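Local coordinates for tryptophan halogenase superfamily (Brevundimonas sp. BAL3, PDB 6FRL), which is a flavin-dependent halogenase that prefers bromination over chlorination, using reduced flavin to halogenate its organic substrate, at residues 462-466 against 467-471; 134-137 against 138-141. All coordinates share one frame; numbering follows the deposited sequence.

Contact 1. Residues 462-466 against 467-471; sequences DHHDP and AVDAM
An Asx turn nested in a type I beta turn, with a His-carboxylate bond beside it, joins Asp465 to Ala467 and Val468 and His464 to Asp469 in the loop leading to helix 473-492. The chain reverses at Pro466 and Ala467, and Val468 N donates to Asp465 O at 3.2 Å. The side chain of Asp465 grips the same turn: with CG anti to the backbone N (chi1 -173°), the carboxylate lies beside its own carbonyl carbon, and OD1 accepts from Ala467 N at 3.2 Å. That bond is nearly straight (169°) and falls on the anti side of OD1, tilted out of the carboxylate plane. OD1 also lies 3.7 Å from Ala467 CB, while Val468 CB rests 3.2 Å from Asp465 O.

Asp469 reaches back along the chain to the imidazole of His464. His464 NE2 donates to Asp469 OD1 at 2.8 Å; the acceptor sits in the ring plane, but the donor comes in from above the plane of the carboxylate, the two flat groups being turned 61° apart. The other oxygen, Asp469 OD2, lies at the edge of the His463 ring, 3.4 Å from CE1. His463 ND1 in turn donates to His464 O at 2.6 Å, which helps fix the rotation of the His463 ring, whose CE1 lies over one face of the His464 imidazole, offset toward its rim.

Two cations also pair with Asp469: Lys122 with OD1, and Arg10 of the second subunit with OD2, charges that probably keep the carboxylate ionised. Pro466 packs on Phe369 and Ala467 on His33, both of the second subunit. The paired bonds from Asp465, one from the side chain and one from the backbone, are the signature of an Asx motif, placed here at the subunit interface.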
loop_
_atom_site.group_PDB
_atom_site.type_symbol
_atom_site.label_atom_id
_atom_site.label_comp_id
_atom_site.label_asym_id
_atom_site.label_seq_id
_atom_site.Cartn_x
_atom_site.Cartn_y
_atom_site.Cartn_z
ATOM N N ASP B 462 16.420 17.232 -11.438
ATOM C CA ASP B 462 17.235 17.715 -12.577
ATOM C C ASP B 462 16.463 17.394 -13.845
ATOM O O ASP B 462 16.226 18.290 -14.655
ATOM C CB ASP B 462 18.647 17.058 -12.669
ATOM C CG ASP B 462 19.047 16.250 -11.392
ATOM O OD1 ASP B 462 18.991 16.841 -10.294
ATOM O OD2 ASP B 462 19.415 15.041 -11.507
ATOM N N HIS B 463 16.075 16.124 -14.002
ATOM C CA HIS B 463 15.162 15.733 -15.084
ATOM C C HIS B 463 13.846 15.101 -14.620
ATOM O O HIS B 463 13.782 14.172 -13.763
ATOM C CB HIS B 463 15.780 14.885 -16.206
ATOM C CG HIS B 463 15.231 15.232 -17.563
ATOM N ND1 HIS B 463 14.158 14.581 -18.136
ATOM C CD2 HIS B 463 15.594 16.200 -18.443
ATOM C CE1 HIS B 463 13.901 15.115 -19.319
ATOM N NE2 HIS B 463 14.752 16.104 -19.524
ATOM N N HIS B 464 12.778 15.668 -15.179
ATOM C CA HIS B 464 11.408 15.096 -15.182
ATOM C C HIS B 464 11.298 13.846 -16.114
ATOM O O HIS B 464 12.261 13.456 -16.779
ATOM C CB HIS B 464 10.370 16.193 -15.555
ATOM C CG HIS B 464 10.562 16.804 -16.916
ATOM N ND1 HIS B 464 11.099 18.059 -17.106
ATOM C CD2 HIS B 464 10.270 16.329 -18.151
ATOM C CE1 HIS B 464 11.144 18.325 -18.401
ATOM N NE2 HIS B 464 10.640 17.294 -19.058
ATOM N N ASP B 465 10.116 13.236 -16.155
ATOM C CA ASP B 465 9.820 12.018 -16.943
ATOM C C ASP B 465 9.830 12.350 -18.459
ATOM O O ASP B 465 9.057 13.194 -18.874
ATOM C CB ASP B 465 8.441 11.495 -16.482
ATOM C CG ASP B 465 8.058 10.163 -17.075
ATOM O OD1 ASP B 465 8.387 9.855 -18.236
ATOM O OD2 ASP B 465 7.373 9.406 -16.356
ATOM N N PRO B 466 10.675 11.679 -19.292
ATOM C CA PRO B 466 10.835 12.109 -20.715
ATOM C C PRO B 466 9.680 11.807 -21.674
ATOM O O PRO B 466 9.752 12.212 -22.831
ATOM C CB PRO B 466 12.076 11.359 -21.190
ATOM C CG PRO B 466 12.076 10.127 -20.361
ATOM C CD PRO B 466 11.462 10.462 -19.017
ATOM N N ALA B 467 8.640 11.098 -21.227
ATOM C CA ALA B 467 7.421 10.932 -22.048
ATOM C C ALA B 467 6.631 12.249 -22.145
ATOM O O ALA B 467 5.829 12.449 -23.060
ATOM C CB ALA B 467 6.557 9.811 -21.486
ATOM N N VAL B 468 6.903 13.122 -21.181
ATOM C CA VAL B 468 6.305 14.443 -21.052
ATOM C C VAL B 468 6.803 15.424 -22.100
ATOM O O VAL B 468 6.044 16.266 -22.529
ATOM C CB VAL B 468 6.579 15.000 -19.627
ATOM C CG1 VAL B 468 6.200 16.457 -19.482
ATOM C CG2 VAL B 468 5.828 14.172 -18.595
ATOM N N ASP B 469 8.078 15.334 -22.497
ATOM C CA ASP B 469 8.668 16.194 -23.570
ATOM C C ASP B 469 8.127 15.909 -24.986
ATOM O O ASP B 469 8.398 16.670 -25.897
ATOM C CB ASP B 469 10.185 16.080 -23.579
ATOM C CG ASP B 469 10.823 16.619 -22.301
ATOM O OD1 ASP B 469 10.474 17.724 -21.840
ATOM O OD2 ASP B 469 11.707 15.931 -21.755
ATOM N N ALA B 470 7.372 14.821 -25.161
ATOM C CA ALA B 470 6.530 14.577 -26.355
ATOM C C ALA B 470 5.422 15.648 -26.601
ATOM O O ALA B 470 4.934 15.807 -27.727
ATOM C CB ALA B 470 5.898 13.179 -26.277
ATOM N N MET B 471 5.009 16.352 -25.552
ATOM C CA MET B 471 3.937 17.358 -25.614
ATOM C C MET B 471 4.447 18.726 -26.114
ATOM O O MET B 471 5.587 19.129 -25.846
ATOM C CB MET B 471 3.292 17.485 -24.219
ATOM C CG MET B 471 1.914 18.123 -24.152
ATOM S SD MET B 471 0.894 17.415 -22.809
ATOM C CE MET B 471 0.180 18.879 -22.060
#

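Contact 2. Residues 134-137 against 138-141; sequences AYSL and GAAL
Ser136 is the N-cap of helix 137-143; its OG accepts from Ala139 N at 3.2 Å. The bond is almost straight (169°), and it is possible because OG stands anti to the backbone N of Ser136 (chi1 170°), on the side of the carbonyl carbon. Ala139 CB lies 3.6 Å from Ser136 OG. Behind the cap, the first regular helix bonds follow: Ala140 N to Ser136 O at 3.0 Å and Leu141 N to Leu137 O at 2.8 Å. One turn on, Leu137 CD1 meets Leu141 CG at 3.7 Å, the two side chains crossing at a slant.

Further out, both leucines pack on Phe161, while Leu137 and Ala140 lean on helix 473-492 through Leu490, Ile487 and Val491. Just ahead of the cap, Tyr135 is anchored by its OH to Arg484. With an alanine in place of Ser136 the hydroxyl is gone, and the helix would probably lose the capping bond, leaving Ala139 N without its side-chain acceptor. The serine hydroxyl thus gives a first-turn N-H, which has no regular i-4 helix carbonyl to use, a side-chain acceptor.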
loop_
_atom_site.group_PDB
_atom_site.type_symbol
_atom_site.label_atom_id
_atom_site.label_comp_id
_atom_site.label_asym_id
_atom_site.label_seq_id
_atom_site.Cartn_x
_atom_site.Cartn_y
_atom_site.Cartn_z
ATOM N N ALA B 134 -0.798 26.993 -7.288
ATOM C CA ALA B 134 -1.903 27.433 -8.121
ATOM C C ALA B 134 -2.712 26.291 -8.696
ATOM O O ALA B 134 -3.779 26.539 -9.231
ATOM C CB ALA B 134 -1.418 28.316 -9.246
ATOM N N TYR B 135 -2.218 25.063 -8.608
ATOM C CA TYR B 135 -2.942 23.901 -9.123
ATOM C C TYR B 135 -3.556 23.013 -8.058
ATOM O O TYR B 135 -3.972 21.913 -8.377
ATOM C CB TYR B 135 -2.044 23.065 -10.024
ATOM C CG TYR B 135 -1.436 23.859 -11.135
ATOM C CD1 TYR B 135 -0.221 24.508 -10.954
ATOM C CD2 TYR B 135 -2.060 23.961 -12.379
ATOM C CE1 TYR B 135 0.345 25.266 -11.962
ATOM C CE2 TYR B 135 -1.491 24.720 -13.408
ATOM C CZ TYR B 135 -0.283 25.354 -13.183
ATOM O OH TYR B 135 0.298 26.081 -14.181
ATOM N N SER B 136 -3.618 23.499 -6.810
ATOM C CA SER B 136 -4.328 22.843 -5.695
ATOM C C SER B 136 -5.473 23.711 -5.207
ATOM O O SER B 136 -5.248 24.818 -4.697
ATOM C CB SER B 136 -3.387 22.630 -4.501
ATOM O OG SER B 136 -4.108 22.207 -3.340
ATOM N N LEU B 137 -6.690 23.200 -5.324
ATOM C CA LEU B 137 -7.877 23.903 -4.862
ATOM C C LEU B 137 -7.813 24.113 -3.363
ATOM O O LEU B 137 -8.130 25.199 -2.863
ATOM C CB LEU B 137 -9.135 23.144 -5.258
ATOM C CG LEU B 137 -10.482 23.606 -4.723
ATOM C CD1 LEU B 137 -10.709 25.072 -5.053
ATOM C CD2 LEU B 137 -11.599 22.742 -5.298
ATOM N N GLY B 138 -7.362 23.089 -2.645
ATOM C CA GLY B 138 -7.243 23.174 -1.186
ATOM C C GLY B 138 -6.404 24.363 -0.771
ATOM O O GLY B 138 -6.839 25.203 0.057
ATOM N N ALA B 139 -5.211 24.443 -1.365
ATOM C CA ALA B 139 -4.233 25.483 -1.050
ATOM C C ALA B 139 -4.736 26.859 -1.418
ATOM O O ALA B 139 -4.590 27.793 -0.645
ATOM C CB ALA B 139 -2.932 25.209 -1.765
ATOM N N ALA B 140 -5.325 26.973 -2.608
ATOM C CA ALA B 140 -5.937 28.234 -3.094
ATOM C C ALA B 140 -7.065 28.711 -2.168
ATOM O O ALA B 140 -7.139 29.893 -1.847
ATOM C CB ALA B 140 -6.449 28.065 -4.529
ATOM N N LEU B 141 -7.935 27.789 -1.748
ATOM C CA LEU B 141 -9.000 28.108 -0.770
ATOM C C LEU B 141 -8.391 28.559 0.563
ATOM O O LEU B 141 -8.839 29.535 1.123
ATOM C CB LEU B 141 -9.934 26.908 -0.553
ATOM C CG LEU B 141 -10.978 26.497 -1.595
ATOM C CD1 LEU B 141 -11.565 25.119 -1.297
ATOM C CD2 LEU B 141 -12.109 27.476 -1.629
#

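In the fold
Contact 1 and contact 2 lie on the same side of the chain's centre, with their own centres 24 Å apart and their nearest atoms about 11 Å apart, so they do not touch. Two helices connect them. Helix 116-125 offers Lys122 and Arg125 to 462-471 and Phe116 and Trp120 to Tyr135 of 134-141, while helix 473-492 meets Met471 with Leu476 near its start and Leu137 with Leu490 near its end. The centre of contact 1 lies about 35 Å from the chain's centre, facing the second subunit; that of contact 2, at about 21 Å, is buried within one chain. Neither includes the glycine-rich turn at Gly18, Gly20 and Gly23, which probably belongs to the flavin site.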